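Local coordinates for putative branched chain amino acid ABC transporter, periplasmic amino acid-binding protein (Brucella ovis, PDB 4XFK), which is a component of an amino-acid transport system and probably captures branched-chain and other small amino acids in the periplasm, at residues 136-141 with 166-171; 153-158 with 181-186; 160-165 with 191-196; 219-224 with 243-248; 230-235 with 256-261. The protein carries 1 engineered substitution. One frame throughout, in Å; residues are numbered along the deposited sequence.

Contact 1: 136-141 with 166-171; sequences PNAAIR and YSWGVD. Engineered in segment 136-141: Arg141 (natural residue His). With ACT (acetate ion), chain B.
The indole of Trp168 has Arg141 and Asn137 at its edge and acetate over a face. Arg141 CG lies 4.2 Å from Trp168 CH2 and near the ring plane. Asn137 C also lies near that plane, beside CZ3. The acetate methyl sits over one face, 3.8 Å above the plane and offset toward the rim. Ala138 approaches obliquely. Its CA is 3.5 Å from Trp168 CZ3 and its CB is 3.6 Å from the same carbon. Trp168 CG is anti to the backbone N (chi1 161°), and chi2 (-113°) then sets the turn of the indole, with CZ3 beside Ala138. Ala138 CB also touches Asp171 CB at 3.8 Å. Its methyl is thus shared between Trp168 and Asp171.

The second flat group is the Tyr166 ring. Trp168 N lies over one face, offset toward the rim. An acetate oxygen lies at the ring edge, and Tyr166 OH donates to acetate O over 2.6 Å. This hydroxyl is also bonded to Trp221 NE1. Trp168 NE1 is bonded to Gly219 O. The guanidinium of Arg141, an engineered residue, has Pro136 CG over one face and forms a salt bridge with Glu118.

Asn137 is the N-cap of the first helix. Its OD1 accepts from Ile140 N at 3.0 Å, while its ND2 donates to Asp387 OD1. Tyr166 holds the matching position before the second helix. The acetate, probably from the crystallisation liquor, is also bound by Ser88 and Glu118. Helix starts and aromatic rings converging on a small carboxylate are consistent with the ligand cleft of a periplasmic binding protein.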
# COMPACT_ATOMS: atom_id res chain seq x y z
N PRO A 136 -2.91 -3.60 -0.52
CA PRO A 136 -3.68 -3.76 -1.76
C PRO A 136 -2.79 -3.79 -3.00
O PRO A 136 -1.56 -3.62 -2.94
CB PRO A 136 -4.57 -2.51 -1.79
CG PRO A 136 -4.67 -2.09 -0.34
CD PRO A 136 -3.31 -2.40 0.23
N ASN A 137 -3.43 -4.04 -4.13
CA ASN A 137 -2.81 -3.90 -5.43
C ASN A 137 -3.77 -3.10 -6.32
O ASN A 137 -4.87 -2.76 -5.88
CB ASN A 137 -2.45 -5.27 -6.02
CG ASN A 137 -3.65 -6.16 -6.20
OD1 ASN A 137 -4.66 -5.75 -6.76
ND2 ASN A 137 -3.56 -7.40 -5.71
N ALA A 138 -3.37 -2.82 -7.55
CA ALA A 138 -4.19 -1.97 -8.41
C ALA A 138 -5.61 -2.49 -8.59
O ALA A 138 -6.56 -1.72 -8.63
CB ALA A 138 -3.52 -1.79 -9.77
N ALA A 139 -5.73 -3.81 -8.71
CA ALA A 139 -7.04 -4.42 -8.93
C ALA A 139 -7.94 -4.24 -7.72
O ALA A 139 -9.11 -3.86 -7.84
CB ALA A 139 -6.90 -5.89 -9.30
N ILE A 140 -7.40 -4.51 -6.54
CA ILE A 140 -8.18 -4.37 -5.31
C ILE A 140 -8.58 -2.90 -5.10
O ILE A 140 -9.74 -2.60 -4.80
CB ILE A 140 -7.39 -4.89 -4.09
CG1 ILE A 140 -7.10 -6.39 -4.24
CG2 ILE A 140 -8.13 -4.57 -2.80
CD1 ILE A 140 -6.14 -6.95 -3.19
N ARG A 141 -7.62 -1.98 -5.25
CA ARG A 141 -7.89 -0.56 -5.06
C ARG A 141 -9.05 -0.09 -5.95
O ARG A 141 -9.99 0.57 -5.48
CB ARG A 141 -6.67 0.29 -5.39
CG ARG A 141 -5.51 0.21 -4.41
CD ARG A 141 -5.78 0.86 -3.07
NE ARG A 141 -4.53 0.94 -2.32
CZ ARG A 141 -4.40 1.47 -1.11
NH1 ARG A 141 -5.45 2.00 -0.50
NH2 ARG A 141 -3.22 1.46 -0.51
N TYR A 166 4.38 4.69 -15.16
CA TYR A 166 5.24 3.58 -14.76
C TYR A 166 4.33 2.41 -14.42
O TYR A 166 3.10 2.53 -14.55
CB TYR A 166 6.19 3.93 -13.61
CG TYR A 166 5.61 4.08 -12.21
CD1 TYR A 166 4.76 5.14 -11.89
CD2 TYR A 166 5.97 3.20 -11.19
CE1 TYR A 166 4.27 5.30 -10.60
CE2 TYR A 166 5.48 3.35 -9.91
CZ TYR A 166 4.63 4.40 -9.61
OH TYR A 166 4.14 4.56 -8.34
N SER A 167 4.90 1.28 -14.00
CA SER A 167 4.12 0.04 -13.84
C SER A 167 2.82 0.25 -13.07
O SER A 167 1.76 -0.19 -13.50
CB SER A 167 4.96 -1.07 -13.20
OG SER A 167 5.39 -0.68 -11.91
N TRP A 168 2.91 0.95 -11.94
CA TRP A 168 1.74 1.17 -11.10
C TRP A 168 0.61 1.92 -11.82
O TRP A 168 -0.54 1.47 -11.83
CB TRP A 168 2.14 1.92 -9.82
CG TRP A 168 0.99 2.59 -9.13
CD1 TRP A 168 0.79 3.94 -9.00
CD2 TRP A 168 -0.12 1.96 -8.48
NE1 TRP A 168 -0.37 4.18 -8.30
CE2 TRP A 168 -0.95 2.99 -7.97
CE3 TRP A 168 -0.50 0.63 -8.29
CZ2 TRP A 168 -2.14 2.73 -7.28
CZ3 TRP A 168 -1.68 0.37 -7.59
CH2 TRP A 168 -2.48 1.42 -7.10
N GLY A 169 0.94 3.06 -12.43
CA GLY A 169 -0.07 3.87 -13.07
C GLY A 169 -0.69 3.21 -14.28
O GLY A 169 -1.89 3.35 -14.55
N VAL A 170 0.13 2.48 -15.03
CA VAL A 170 -0.36 1.70 -16.16
C VAL A 170 -1.35 0.65 -15.67
O VAL A 170 -2.40 0.46 -16.28
CB VAL A 170 0.83 1.07 -16.90
CG1 VAL A 170 0.36 0.02 -17.91
CG2 VAL A 170 1.64 2.16 -17.59
N ASP A 171 -1.04 -0.01 -14.56
CA ASP A 171 -1.95 -1.01 -14.01
C ASP A 171 -3.27 -0.38 -13.56
O ASP A 171 -4.34 -0.99 -13.73
CB ASP A 171 -1.32 -1.74 -12.82
CG ASP A 171 -0.25 -2.73 -13.22
OD1 ASP A 171 -0.19 -3.13 -14.40
OD2 ASP A 171 0.53 -3.12 -12.34
C ACT B . 3.43 2.11 -6.11
O ACT B . 4.37 2.40 -6.88
OXT ACT B . 3.34 0.91 -5.77
CH3 ACT B . 2.47 3.15 -5.62

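Contact 2: 153-158 with 181-186; sequences GILGER and KEIGYE
Glu157 and Tyr185 bring the two backbones within 4.4 Å, CA to CA, and residues 155-158 and 183-186 run 27° apart. Here the beta-alpha-beta unit of strands 158-164 and 186-193 begins its parallel pairing, with Arg158 and Glu186 as the bridge. Segment 181-186 leads from helix 167-184 into strand 186-193. Before the first strand, Gly153 closes helix 138-152 with a Schellman motif.

Leu155 carries the apolar part. Its CG is anti to the backbone N (chi1 -176°). From there CD2 reaches Ile183 CG2 at 3.7 Å, and the two side chains cross at about a right angle. The same CD2 lies at the edge of the Tyr185 ring, near its plane. Met149 of helix 138-152 and Phe217 of strand 215-218 also pack on Leu155, so Leu155 belongs to a wider apolar cluster. Tyr185 OH bonds back to Val176 O of the helix.

On the bridged pair, Arg158 NE is hydrogen-bonded to Asn212 O. Its NH1 stays 4.7 Å from Glu186 OE1, not in contact, though the opposite charges may attract weakly.

Glu157 O receives two hydrogens: Glu186 N donates to it over 2.7 Å at 166°, and Tyr185 CA makes a C-H...O contact with it.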
# COMPACT_ATOMS: atom_id res chain seq x y z
N GLY A 153 -24.40 5.08 -4.85
CA GLY A 153 -25.15 5.86 -5.81
C GLY A 153 -24.47 7.16 -6.22
O GLY A 153 -25.13 8.09 -6.69
N ILE A 154 -23.15 7.22 -6.05
CA ILE A 154 -22.39 8.43 -6.36
C ILE A 154 -21.39 8.25 -7.49
O ILE A 154 -20.48 9.07 -7.66
CB ILE A 154 -21.68 9.00 -5.11
CG1 ILE A 154 -20.65 8.00 -4.56
CG2 ILE A 154 -22.71 9.39 -4.05
CD1 ILE A 154 -19.74 8.59 -3.49
N LEU A 155 -21.55 7.19 -8.26
CA LEU A 155 -20.74 6.96 -9.46
C LEU A 155 -21.52 7.34 -10.72
O LEU A 155 -22.45 6.65 -11.13
CB LEU A 155 -20.33 5.49 -9.54
CG LEU A 155 -19.40 5.09 -10.68
CD1 LEU A 155 -18.00 5.67 -10.47
CD2 LEU A 155 -19.34 3.58 -10.82
N GLY A 156 -21.13 8.45 -11.35
CA GLY A 156 -21.76 8.87 -12.59
C GLY A 156 -21.32 8.03 -13.78
O GLY A 156 -20.45 7.17 -13.65
N GLU A 157 -21.92 8.28 -14.94
CA GLU A 157 -21.66 7.44 -16.11
C GLU A 157 -20.39 7.78 -16.85
O GLU A 157 -19.94 7.00 -17.69
CB GLU A 157 -22.83 7.52 -17.10
CG GLU A 157 -24.18 7.13 -16.54
CD GLU A 157 -24.94 8.31 -15.97
OE1 GLU A 157 -24.30 9.34 -15.66
OE2 GLU A 157 -26.18 8.22 -15.86
N ARG A 158 -19.80 8.94 -16.57
CA ARG A 158 -18.65 9.40 -17.32
C ARG A 158 -17.43 9.55 -16.43
O ARG A 158 -17.50 10.16 -15.36
CB ARG A 158 -18.95 10.73 -18.02
CG ARG A 158 -19.97 10.59 -19.16
CD ARG A 158 -20.36 11.94 -19.74
NE ARG A 158 -19.28 12.62 -20.45
CZ ARG A 158 -18.97 12.40 -21.73
NH1 ARG A 158 -19.65 11.52 -22.44
NH2 ARG A 158 -17.97 13.07 -22.29
N LYS A 181 -17.10 -1.66 -18.19
CA LYS A 181 -18.32 -2.27 -18.71
C LYS A 181 -19.21 -2.82 -17.60
O LYS A 181 -20.42 -2.56 -17.57
CB LYS A 181 -17.96 -3.38 -19.71
N GLU A 182 -18.62 -3.59 -16.69
CA GLU A 182 -19.37 -4.21 -15.61
C GLU A 182 -19.84 -3.22 -14.54
O GLU A 182 -21.01 -3.23 -14.14
CB GLU A 182 -18.55 -5.31 -14.95
CG GLU A 182 -19.19 -5.89 -13.70
CD GLU A 182 -18.37 -7.00 -13.08
OE1 GLU A 182 -17.38 -7.43 -13.71
OE2 GLU A 182 -18.72 -7.45 -11.97
N ILE A 183 -18.93 -2.36 -14.08
CA ILE A 183 -19.30 -1.44 -13.02
C ILE A 183 -20.20 -0.32 -13.54
O ILE A 183 -21.17 0.06 -12.90
CB ILE A 183 -18.08 -0.93 -12.26
CG1 ILE A 183 -17.29 -2.14 -11.72
CG2 ILE A 183 -18.50 -0.03 -11.12
CD1 ILE A 183 -16.14 -1.79 -10.79
N GLY A 184 -19.90 0.20 -14.73
CA GLY A 184 -20.82 1.11 -15.37
C GLY A 184 -20.40 2.56 -15.49
O GLY A 184 -21.12 3.47 -15.08
N TYR A 185 -19.24 2.77 -16.08
CA TYR A 185 -18.84 4.10 -16.47
C TYR A 185 -18.16 4.00 -17.82
O TYR A 185 -17.69 2.92 -18.21
CB TYR A 185 -17.90 4.73 -15.42
CG TYR A 185 -16.76 3.82 -15.01
CD1 TYR A 185 -15.58 3.78 -15.75
CD2 TYR A 185 -16.86 3.00 -13.89
CE1 TYR A 185 -14.54 2.95 -15.40
CE2 TYR A 185 -15.81 2.16 -13.53
CZ TYR A 185 -14.66 2.14 -14.29
OH TYR A 185 -13.63 1.31 -13.93
N GLU A 186 -18.16 5.10 -18.56
CA GLU A 186 -17.38 5.17 -19.78
C GLU A 186 -16.11 5.94 -19.48
O GLU A 186 -16.17 7.03 -18.90
CB GLU A 186 -18.17 5.87 -20.88
CG GLU A 186 -17.42 5.99 -22.19
CD GLU A 186 -18.15 6.82 -23.23
OE1 GLU A 186 -19.39 6.93 -23.15
OE2 GLU A 186 -17.46 7.36 -24.12
O HOH W 1 -22.19 4.84 -13.24

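Contact 3: 160-165 with 191-196; sequences YSINQN and TLHEVN
Ile162, Asn163 and Gln164 pair in parallel with Thr191, Leu192 and His193, the strand axes approaching to 4.8 Å at 19°. Four backbone bonds join them: Thr191 N to Ser161 O, Asn163 N to Thr191 O, His193 N to Asn163 O and Asn165 N to His193 O.

Tyr160 OH and Thr191 OG1 share a hydrogen bond of 2.7 Å. The threonine oxygen lies at the edge of the phenol ring, near its plane. Ile162 CG1 meets His193 CD2 at 3.6 Å, in the plane of the imidazole and at its edge. Asn163 O instead lies over a face of this ring, 3.4 Å above it. His193 CG sits between the backbone N and the carbonyl carbon (chi1 58°). His193 ND1 donates to Glu194 O at 2.8 Å, and NE2 bonds to Asn220 ND2. On the other face of the sheet from Ile162 and Thr191, Leu192 CD2 touches Asn163 CB. Asn163 OD1 accepts from Gly219 N.

Helix 167-184 packs on the face of Asn163 and Leu192. Helix 202-210 and helix 223-235 cover the face of Ile162, and strand 215-218 continues the sheet beyond strand 158-164.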
# COMPACT_ATOMS: atom_id res chain seq x y z
N TYR A 160 -12.88 9.93 -16.17
CA TYR A 160 -11.55 10.20 -16.72
C TYR A 160 -10.56 9.33 -15.94
O TYR A 160 -10.79 9.04 -14.77
CB TYR A 160 -11.21 11.68 -16.55
CG TYR A 160 -10.07 12.18 -17.40
CD1 TYR A 160 -8.75 11.96 -17.04
CD2 TYR A 160 -10.31 12.89 -18.57
CE1 TYR A 160 -7.70 12.42 -17.83
CE2 TYR A 160 -9.28 13.35 -19.35
CZ TYR A 160 -7.98 13.11 -18.98
OH TYR A 160 -6.97 13.58 -19.78
N SER A 161 -9.47 8.93 -16.59
CA SER A 161 -8.38 8.22 -15.91
C SER A 161 -7.09 9.01 -16.08
O SER A 161 -6.69 9.29 -17.20
CB SER A 161 -8.22 6.82 -16.51
OG SER A 161 -7.07 6.16 -16.01
N ILE A 162 -6.45 9.38 -14.98
CA ILE A 162 -5.17 10.07 -15.05
C ILE A 162 -4.17 9.39 -14.12
O ILE A 162 -4.42 9.25 -12.93
CB ILE A 162 -5.30 11.60 -14.78
CG1 ILE A 162 -3.93 12.28 -14.91
CG2 ILE A 162 -5.94 11.87 -13.42
CD1 ILE A 162 -4.01 13.80 -14.99
N ASN A 163 -3.04 8.94 -14.67
CA ASN A 163 -2.06 8.18 -13.90
C ASN A 163 -0.63 8.44 -14.33
O ASN A 163 -0.38 9.02 -15.39
CB ASN A 163 -2.35 6.68 -13.95
CG ASN A 163 -3.69 6.32 -13.36
OD1 ASN A 163 -3.84 6.25 -12.15
ND2 ASN A 163 -4.68 6.11 -14.22
N GLN A 164 0.29 8.02 -13.47
CA GLN A 164 1.73 8.13 -13.69
C GLN A 164 2.22 7.06 -14.65
O GLN A 164 1.81 5.90 -14.57
CB GLN A 164 2.45 7.99 -12.35
CG GLN A 164 2.09 9.07 -11.33
CD GLN A 164 2.36 8.64 -9.90
OE1 GLN A 164 3.03 9.36 -9.14
NE2 GLN A 164 1.82 7.50 -9.52
N ASN A 165 3.12 7.45 -15.55
CA ASN A 165 3.60 6.51 -16.56
C ASN A 165 4.74 5.63 -16.03
O ASN A 165 5.92 5.82 -16.38
CB ASN A 165 4.01 7.24 -17.84
CG ASN A 165 3.88 6.35 -19.07
OD1 ASN A 165 3.97 5.12 -18.97
ND2 ASN A 165 3.67 6.96 -20.23
N THR A 191 -5.12 9.66 -19.56
CA THR A 191 -3.79 10.25 -19.65
C THR A 191 -2.81 9.48 -18.79
O THR A 191 -3.12 9.13 -17.65
CB THR A 191 -3.80 11.69 -19.09
OG1 THR A 191 -4.54 12.54 -19.97
CG2 THR A 191 -2.38 12.24 -18.91
N LEU A 192 -1.62 9.23 -19.33
CA LEU A 192 -0.47 8.84 -18.54
C LEU A 192 0.56 9.95 -18.66
O LEU A 192 0.88 10.39 -19.77
CB LEU A 192 0.14 7.55 -19.07
CG LEU A 192 -0.65 6.25 -18.92
CD1 LEU A 192 0.13 5.13 -19.59
CD2 LEU A 192 -0.90 5.93 -17.46
N HIS A 193 1.09 10.40 -17.53
CA HIS A 193 2.03 11.51 -17.55
C HIS A 193 3.35 11.15 -16.87
O HIS A 193 3.46 10.13 -16.19
CB HIS A 193 1.40 12.75 -16.90
CG HIS A 193 0.94 12.53 -15.49
ND1 HIS A 193 1.82 12.41 -14.43
CD2 HIS A 193 -0.30 12.42 -14.96
CE1 HIS A 193 1.13 12.23 -13.31
NE2 HIS A 193 -0.16 12.22 -13.61
N GLU A 194 4.35 11.99 -17.08
CA GLU A 194 5.65 11.82 -16.47
C GLU A 194 5.52 11.72 -14.96
O GLU A 194 4.62 12.31 -14.36
CB GLU A 194 6.58 12.97 -16.85
N VAL A 195 6.42 10.96 -14.35
CA VAL A 195 6.33 10.66 -12.93
C VAL A 195 7.12 11.66 -12.09
O VAL A 195 8.32 11.84 -12.29
CB VAL A 195 6.86 9.24 -12.63
CG1 VAL A 195 6.60 8.86 -11.18
CG2 VAL A 195 6.21 8.23 -13.58
N ASN A 196 6.42 12.30 -11.16
CA ASN A 196 7.05 13.17 -10.16
C ASN A 196 7.92 14.27 -10.77
O ASN A 196 9.02 14.54 -10.29
CB ASN A 196 7.86 12.34 -9.16
CG ASN A 196 8.20 13.11 -7.91
OD1 ASN A 196 7.40 13.90 -7.42
ND2 ASN A 196 9.40 12.89 -7.39
O HOH W 2 -4.64 6.79 -17.16
O HOH W 3 3.48 9.86 -20.31

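Contact 4: 219-224 with 243-248; sequences GNWSND and TSFLDQ
Trp221 and Phe245 lie side by side and point the same way. The five-membered ring of the indole and the phenyl ring are 5.4 Å apart between centroids, with their planes at 77°. The meeting is oblique, and its closest pair is Trp221 CB to Phe245 CD2, 3.6 Å. Trp221 CG sits between its backbone N and carbonyl carbon (chi1 54°). Trp221 CD1 lies 4.0 Å from both Phe245 CD2 and Phe245 CE2.

Backbone oxygens border the phenyl ring. Gly219 O is 3.3 Å from Phe245 CD2, and Asn220 O also lies at the edge, near the plane. Ser244 OG stands over one face, offset toward the rim. Phe245 also meets the Trp168 ring, with planes at about 40°.

Gln248 reaches across as an extended chain. Its OE1 accepts from Ser222 N at 2.9 Å, in the carbonyl plane and on a lone pair. A water adds a second polar link, donating to Asn220 O and accepting from Phe245 N.

Thr243 OG1 accepts from Leu246 N in an ST motif, which overlaps a type I turn from Phe245 to Gln248. Loops at the C-terminal ends of strands 215-218 and 240-243 probably line the cleft of a periplasmic binding protein in this way, next to the bound acetate.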
# COMPACT_ATOMS: atom_id res chain seq x y z
N GLY A 219 -4.42 6.82 -9.51
CA GLY A 219 -3.52 6.22 -8.54
C GLY A 219 -2.36 7.13 -8.15
O GLY A 219 -1.39 6.67 -7.56
N ASN A 220 -2.44 8.42 -8.48
CA ASN A 220 -1.35 9.34 -8.20
C ASN A 220 -1.09 9.48 -6.70
O ASN A 220 -1.98 9.26 -5.88
CB ASN A 220 -1.61 10.71 -8.82
CG ASN A 220 -1.46 10.71 -10.33
OD1 ASN A 220 -1.37 9.65 -10.96
ND2 ASN A 220 -1.43 11.90 -10.92
N TRP A 221 0.14 9.85 -6.36
CA TRP A 221 0.53 10.07 -4.98
C TRP A 221 1.70 11.04 -4.98
O TRP A 221 2.19 11.44 -6.05
CB TRP A 221 0.92 8.75 -4.31
CG TRP A 221 1.97 7.96 -5.05
CD1 TRP A 221 1.79 7.22 -6.19
CD2 TRP A 221 3.35 7.79 -4.68
NE1 TRP A 221 2.97 6.62 -6.55
CE2 TRP A 221 3.94 6.96 -5.64
CE3 TRP A 221 4.13 8.27 -3.62
CZ2 TRP A 221 5.29 6.59 -5.58
CZ3 TRP A 221 5.47 7.91 -3.57
CH2 TRP A 221 6.03 7.07 -4.54
N SER A 222 2.14 11.43 -3.79
CA SER A 222 3.16 12.47 -3.65
C SER A 222 2.72 13.72 -4.42
O SER A 222 1.53 14.03 -4.49
CB SER A 222 4.54 11.95 -4.13
OG SER A 222 5.58 12.86 -3.82
N ASN A 223 3.67 14.45 -5.00
CA ASN A 223 3.34 15.67 -5.73
C ASN A 223 2.36 15.48 -6.88
O ASN A 223 1.58 16.38 -7.19
CB ASN A 223 4.62 16.34 -6.23
CG ASN A 223 5.57 16.63 -5.11
OD1 ASN A 223 6.71 16.16 -5.10
ND2 ASN A 223 5.10 17.38 -4.13
N ASP A 224 2.38 14.30 -7.50
CA ASP A 224 1.50 14.03 -8.63
C ASP A 224 0.03 13.98 -8.22
O ASP A 224 -0.83 14.10 -9.09
CB ASP A 224 1.90 12.73 -9.32
CG ASP A 224 3.16 12.87 -10.13
OD1 ASP A 224 3.57 14.01 -10.44
OD2 ASP A 224 3.74 11.83 -10.50
N THR A 243 -9.82 7.57 -5.76
CA THR A 243 -8.39 7.39 -5.61
C THR A 243 -8.01 6.21 -4.73
O THR A 243 -8.85 5.65 -4.02
CB THR A 243 -7.75 8.63 -4.94
OG1 THR A 243 -8.10 8.66 -3.55
CG2 THR A 243 -8.18 9.92 -5.63
N SER A 244 -6.72 5.89 -4.78
CA SER A 244 -6.11 4.98 -3.82
C SER A 244 -5.39 5.72 -2.70
O SER A 244 -5.25 5.17 -1.61
CB SER A 244 -5.12 4.06 -4.54
OG SER A 244 -4.29 4.79 -5.44
N PHE A 245 -4.94 6.96 -2.96
CA PHE A 245 -3.97 7.61 -2.06
C PHE A 245 -4.34 9.02 -1.62
O PHE A 245 -3.47 9.76 -1.14
CB PHE A 245 -2.57 7.63 -2.69
CG PHE A 245 -2.05 6.27 -3.08
CD1 PHE A 245 -2.08 5.21 -2.18
CD2 PHE A 245 -1.52 6.05 -4.34
CE1 PHE A 245 -1.61 3.95 -2.55
CE2 PHE A 245 -1.04 4.81 -4.71
CZ PHE A 245 -1.08 3.75 -3.81
N LEU A 246 -5.61 9.40 -1.71
CA LEU A 246 -5.97 10.77 -1.35
C LEU A 246 -5.72 11.09 0.12
O LEU A 246 -5.51 12.25 0.47
CB LEU A 246 -7.42 11.08 -1.71
CG LEU A 246 -7.81 12.56 -1.65
CD1 LEU A 246 -7.02 13.40 -2.64
CD2 LEU A 246 -9.30 12.72 -1.88
N ASP A 247 -5.70 10.08 0.99
CA ASP A 247 -5.50 10.34 2.42
C ASP A 247 -4.02 10.52 2.81
O ASP A 247 -3.71 10.66 3.99
CB ASP A 247 -6.21 9.31 3.32
CG ASP A 247 -5.67 7.91 3.15
OD1 ASP A 247 -5.14 7.61 2.06
OD2 ASP A 247 -5.77 7.12 4.10
N GLN A 248 -3.12 10.54 1.83
CA GLN A 248 -1.77 11.01 2.12
C GLN A 248 -1.85 12.41 2.71
O GLN A 248 -2.55 13.26 2.17
CB GLN A 248 -0.90 11.05 0.86
CG GLN A 248 0.48 11.62 1.15
CD GLN A 248 1.47 11.49 0.01
OE1 GLN A 248 1.10 11.19 -1.12
NE2 GLN A 248 2.75 11.70 0.31
O HOH W 4 -4.52 8.06 -5.66

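Contact 5: 230-235 with 256-261; sequences KAASGA and GAIAEG
Ile258 reaches across to Ser233 and Ala232 on the last turns of helix 223-235. Its CB points toward the helix, and the branches divide there. CG1 lies between the backbone N and the carbonyl carbon (chi1 67°). It meets Ser233 CA at 3.9 Å and Ser233 CB at 4.1 Å. CD1 is anti to CA (chi2 165°) and lies against the helix backbone. At this tip, CD1 is 3.6 Å from Ser233 N and equally close to Ala232 C. It also touches Ala232 CB at 3.7 Å. The methyl therefore rests on the peptide link between the two residues and beside the alanine methyl.

Ser233 meets the other segment with its oxygen as well. OG is anti to the backbone N. It comes to 4.1 Å from Gly256 CA and 3.9 Å from Ala257 N, and its hydrogen bond is to Ala255 O, at the end of helix 251-255. Gly256 has positive phi (49°), with its CA facing the Ser233 hydroxyl. Beyond it the chain turns, and Ala259 N bonds to Gly256 O.

Around the contact, Leu237 packs on Ala232. Ala231 and Ala235 face helix 202-210 instead. The contact lies at the surface and joins the end of helix 223-235 to the loop before strand 263-266.

No hydrogen bond links the two segments, while Ser233 OG bonds to Ala255 O, the residue just before Gly256. Between the segments themselves the contact therefore rests on van der Waals packing of Ile258, which has no preferred direction.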
# COMPACT_ATOMS: atom_id res chain seq x y z
N LYS A 230 -4.31 20.64 -6.04
CA LYS A 230 -4.19 22.09 -5.98
C LYS A 230 -4.69 22.76 -7.27
O LYS A 230 -5.41 23.75 -7.23
CB LYS A 230 -2.74 22.50 -5.69
CG LYS A 230 -2.56 23.99 -5.52
CD LYS A 230 -1.17 24.32 -5.01
CE LYS A 230 -1.01 25.82 -4.86
NZ LYS A 230 0.26 26.15 -4.16
N ALA A 231 -4.29 22.20 -8.41
CA ALA A 231 -4.73 22.72 -9.70
C ALA A 231 -6.23 22.55 -9.87
O ALA A 231 -6.91 23.45 -10.39
CB ALA A 231 -3.98 22.03 -10.84
N ALA A 232 -6.77 21.41 -9.43
CA ALA A 232 -8.21 21.18 -9.48
C ALA A 232 -8.94 22.23 -8.64
O ALA A 232 -9.95 22.77 -9.07
CB ALA A 232 -8.54 19.77 -8.99
N SER A 233 -8.39 22.53 -7.47
CA SER A 233 -8.99 23.53 -6.59
C SER A 233 -8.99 24.91 -7.24
O SER A 233 -10.00 25.62 -7.23
CB SER A 233 -8.25 23.58 -5.26
OG SER A 233 -8.87 24.49 -4.37
N GLY A 234 -7.86 25.31 -7.82
CA GLY A 234 -7.76 26.59 -8.49
C GLY A 234 -8.74 26.75 -9.64
O GLY A 234 -9.19 27.86 -9.92
N ALA A 235 -9.07 25.64 -10.30
CA ALA A 235 -9.97 25.65 -11.45
C ALA A 235 -11.43 25.48 -11.06
O ALA A 235 -12.33 25.59 -11.90
CB ALA A 235 -9.57 24.55 -12.44
N GLY A 256 -8.65 22.60 -0.71
CA GLY A 256 -9.30 23.84 -0.36
C GLY A 256 -10.80 23.76 -0.54
O GLY A 256 -11.46 22.86 -0.01
N ALA A 257 -11.33 24.69 -1.34
CA ALA A 257 -12.77 24.86 -1.51
C ALA A 257 -13.50 23.67 -2.15
O ALA A 257 -14.72 23.57 -2.04
CB ALA A 257 -13.05 26.13 -2.31
N ILE A 258 -12.77 22.77 -2.81
CA ILE A 258 -13.42 21.63 -3.47
C ILE A 258 -13.24 20.32 -2.70
O ILE A 258 -13.45 19.24 -3.25
CB ILE A 258 -12.94 21.42 -4.94
CG1 ILE A 258 -11.47 20.99 -4.99
CG2 ILE A 258 -13.18 22.67 -5.77
CD1 ILE A 258 -11.06 20.42 -6.35
N ALA A 259 -12.89 20.43 -1.42
CA ALA A 259 -12.56 19.24 -0.63
C ALA A 259 -13.69 18.20 -0.53
O ALA A 259 -13.44 16.99 -0.60
CB ALA A 259 -12.10 19.65 0.76
N GLU A 260 -14.93 18.66 -0.35
CA GLU A 260 -16.04 17.75 -0.09
C GLU A 260 -16.24 16.74 -1.22
O GLU A 260 -16.23 17.09 -2.39
CB GLU A 260 -17.33 18.55 0.13
CG GLU A 260 -18.55 17.70 0.49
CD GLU A 260 -19.84 18.51 0.60
OE1 GLU A 260 -19.81 19.73 0.35
OE2 GLU A 260 -20.89 17.91 0.92
N GLY A 261 -16.38 15.47 -0.85
CA GLY A 261 -16.93 14.49 -1.78
C GLY A 261 -15.95 13.65 -2.58
O GLY A 261 -16.37 12.77 -3.32

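In the fold
From the N terminus, contact 1 opens at 136 and closes at 171, joining the starts of two successive helices. Contact 2 opens inside that loop at 153 and closes at 186, so it crosses contact 1. Contact 3 opens at 160, closes at 196 and crosses both. Together they knit helix 138-152, strand 158-164, helix 167-184 and strand 186-193. Contact 4, from 219 to 248, joins the loops after strands 215-218 and 240-243. Contact 5, from 230 to 261, crosses it and ties helix 223-235 to the loop before strand 263-266. The two groups follow in series but touch in space, for example where Asn196 N meets Asp224 OD2. Contacts 2 and 5 are the outermost.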